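Local coordinates for protein putative retaining b-glycosidase (Saccharophagus degradans, PDB 5A95) that probably hydrolyses mixed-linkage beta-1,3-1,4-glucans as a retaining family 5 glycoside hydrolase whose quaternary structure dictates its specificity, at residues H122-V127 against F173-V178. The protein carries 1 engineered substitution. Numbering follows the deposited sequence.
Sequences HIDEAV and FRYQNV. Unlike the reference sequence in segment 173-178: Gln176 (reference Lys). With MG (magnesium ion), chain G.
Asp124 takes Arg174 and Tyr175 together at one carboxylate. Arg174 grips it side-on with two nitrogens in a salt bridge. NE of Arg174 gives a hydrogen bond to OD1 of Asp124 (2.9 Å, 159°), on the syn side. NH2 of Arg174 reaches OD2 of Asp124 at 2.8 Å, from above the carboxylate plane. The two flat groups are therefore not coplanar; they are turned 32° apart. The arginine chain runs extended from CG to NE, with CG anti to the backbone N (chi1 -166°), and this brings the guanidinium across the acid, the two side chains meeting at about a right angle.

CB of Tyr175 points toward helix 116-133. The ring beyond it has CG of Arg174 over one face, near the rim. CD1 and CE1 of Tyr175 meet CG2 of Val127, CE1 at 3.9 Å. CE2 and CZ meet CG2 of Ile123. At the tip, OH of Tyr175 touches the same Ile123 methyl and donates to OD1 of Asp124 (2.7 Å) on the anti side, with the ring nearly perpendicular to the carboxylate. OD1 thus accepts two bonds, both from the same face of its plane. With an alanine here instead of Asp124, the Arg174 charge would probably lose this mate and the hydroxyl of buried Tyr175 its acceptor.

Val127 CG1 also packs on Val178 CG1 at 3.9 Å. Residues 175-178 form a type II turn, and Val178 O binds a magnesium ion with Val181 O and waters. The two helices, 116-133 and 161-174, are neighbours in the outer ring of the (beta/alpha)8 barrel of glycoside hydrolase family 5.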
# COMPACT_ATOMS: atom_id res chain seq x y z
N HIS A 122 -16.58 21.40 1.75
CA HIS A 122 -16.11 22.52 2.59
C HIS A 122 -15.06 23.37 1.88
O HIS A 122 -15.03 24.59 2.04
CB HIS A 122 -15.64 22.04 3.95
CG HIS A 122 -16.73 21.48 4.79
ND1 HIS A 122 -17.81 22.23 5.20
CD2 HIS A 122 -16.92 20.24 5.29
CE1 HIS A 122 -18.62 21.48 5.93
NE2 HIS A 122 -18.11 20.27 6.00
N ILE A 123 -14.16 22.73 1.12
CA ILE A 123 -13.21 23.49 0.33
C ILE A 123 -13.96 24.40 -0.66
O ILE A 123 -13.57 25.54 -0.86
CB ILE A 123 -12.13 22.60 -0.32
CG1 ILE A 123 -11.31 21.88 0.75
CG2 ILE A 123 -11.22 23.45 -1.20
CD1 ILE A 123 -10.41 20.78 0.22
N ASP A 124 -15.06 23.90 -1.24
CA ASP A 124 -15.89 24.73 -2.12
C ASP A 124 -16.35 26.01 -1.41
O ASP A 124 -16.41 27.05 -2.04
CB ASP A 124 -17.15 23.99 -2.54
CG ASP A 124 -16.92 22.87 -3.54
OD1 ASP A 124 -15.78 22.61 -4.01
OD2 ASP A 124 -17.95 22.22 -3.84
N GLU A 125 -16.72 25.89 -0.14
CA GLU A 125 -17.12 27.06 0.64
C GLU A 125 -15.99 28.07 0.70
O GLU A 125 -16.19 29.26 0.48
CB GLU A 125 -17.56 26.67 2.05
CG GLU A 125 -18.81 25.81 2.08
CD GLU A 125 -19.05 25.05 3.38
OE1 GLU A 125 -18.11 24.83 4.18
OE2 GLU A 125 -20.21 24.65 3.61
N ALA A 126 -14.79 27.57 1.02
CA ALA A 126 -13.62 28.44 1.05
C ALA A 126 -13.33 29.12 -0.29
O ALA A 126 -12.92 30.28 -0.32
CB ALA A 126 -12.40 27.66 1.50
N VAL A 127 -13.49 28.38 -1.38
CA VAL A 127 -13.29 28.93 -2.71
C VAL A 127 -14.25 30.10 -2.92
O VAL A 127 -13.86 31.17 -3.38
CB VAL A 127 -13.46 27.85 -3.82
CG1 VAL A 127 -13.44 28.48 -5.20
CG2 VAL A 127 -12.34 26.81 -3.72
N PHE A 173 -9.07 17.78 -10.46
CA PHE A 173 -10.30 17.68 -11.25
C PHE A 173 -11.35 18.68 -10.79
O PHE A 173 -11.93 19.42 -11.58
CB PHE A 173 -10.87 16.27 -11.15
CG PHE A 173 -12.19 16.08 -11.86
CD1 PHE A 173 -12.27 15.98 -13.23
CD2 PHE A 173 -13.35 15.96 -11.13
CE1 PHE A 173 -13.48 15.77 -13.85
CE2 PHE A 173 -14.57 15.78 -11.74
CZ PHE A 173 -14.62 15.68 -13.11
N ARG A 174 -11.60 18.74 -9.50
CA ARG A 174 -12.67 19.57 -9.00
C ARG A 174 -12.44 21.04 -9.27
O ARG A 174 -13.40 21.76 -9.56
CB ARG A 174 -12.90 19.37 -7.51
CG ARG A 174 -14.21 19.95 -6.99
CD ARG A 174 -14.43 19.56 -5.55
NE ARG A 174 -15.71 19.91 -4.97
CZ ARG A 174 -16.66 19.04 -4.62
NH1 ARG A 174 -16.57 17.76 -4.96
NH2 ARG A 174 -17.71 19.45 -3.96
N TYR A 175 -11.21 21.50 -9.16
CA TYR A 175 -10.91 22.92 -9.25
C TYR A 175 -10.24 23.33 -10.57
O TYR A 175 -9.61 24.37 -10.66
CB TYR A 175 -10.14 23.41 -8.02
CG TYR A 175 -10.92 23.13 -6.76
CD1 TYR A 175 -12.18 23.72 -6.56
CD2 TYR A 175 -10.46 22.22 -5.81
CE1 TYR A 175 -12.94 23.40 -5.45
CE2 TYR A 175 -11.22 21.90 -4.71
CZ TYR A 175 -12.46 22.48 -4.53
OH TYR A 175 -13.19 22.11 -3.43
N GLN A 176 -10.47 22.54 -11.62
CA GLN A 176 -9.93 22.90 -12.92
C GLN A 176 -10.44 24.29 -13.31
O GLN A 176 -11.62 24.59 -13.16
CB GLN A 176 -10.35 21.88 -13.98
CG GLN A 176 -9.65 22.10 -15.30
CD GLN A 176 -10.04 21.11 -16.38
OE1 GLN A 176 -10.72 20.12 -16.13
NE2 GLN A 176 -9.56 21.36 -17.57
N ASN A 177 -9.53 25.13 -13.78
CA ASN A 177 -9.91 26.46 -14.33
C ASN A 177 -10.52 27.38 -13.25
O ASN A 177 -11.38 28.20 -13.55
CB ASN A 177 -10.88 26.26 -15.52
CG ASN A 177 -11.15 27.54 -16.32
OD1 ASN A 177 -10.26 28.35 -16.52
ND2 ASN A 177 -12.39 27.69 -16.78
N VAL A 178 -10.07 27.26 -12.01
CA VAL A 178 -10.51 28.10 -10.88
C VAL A 178 -9.32 28.98 -10.45
O VAL A 178 -8.36 28.50 -9.84
CB VAL A 178 -11.03 27.28 -9.70
CG1 VAL A 178 -11.38 28.15 -8.51
CG2 VAL A 178 -12.25 26.44 -10.08
MG MG G . -6.51 27.18 -10.01
O HOH W 1 -7.33 25.17 -9.26
O HOH W 2 -7.03 26.35 -12.27
O HOH W 3 -4.61 27.87 -11.22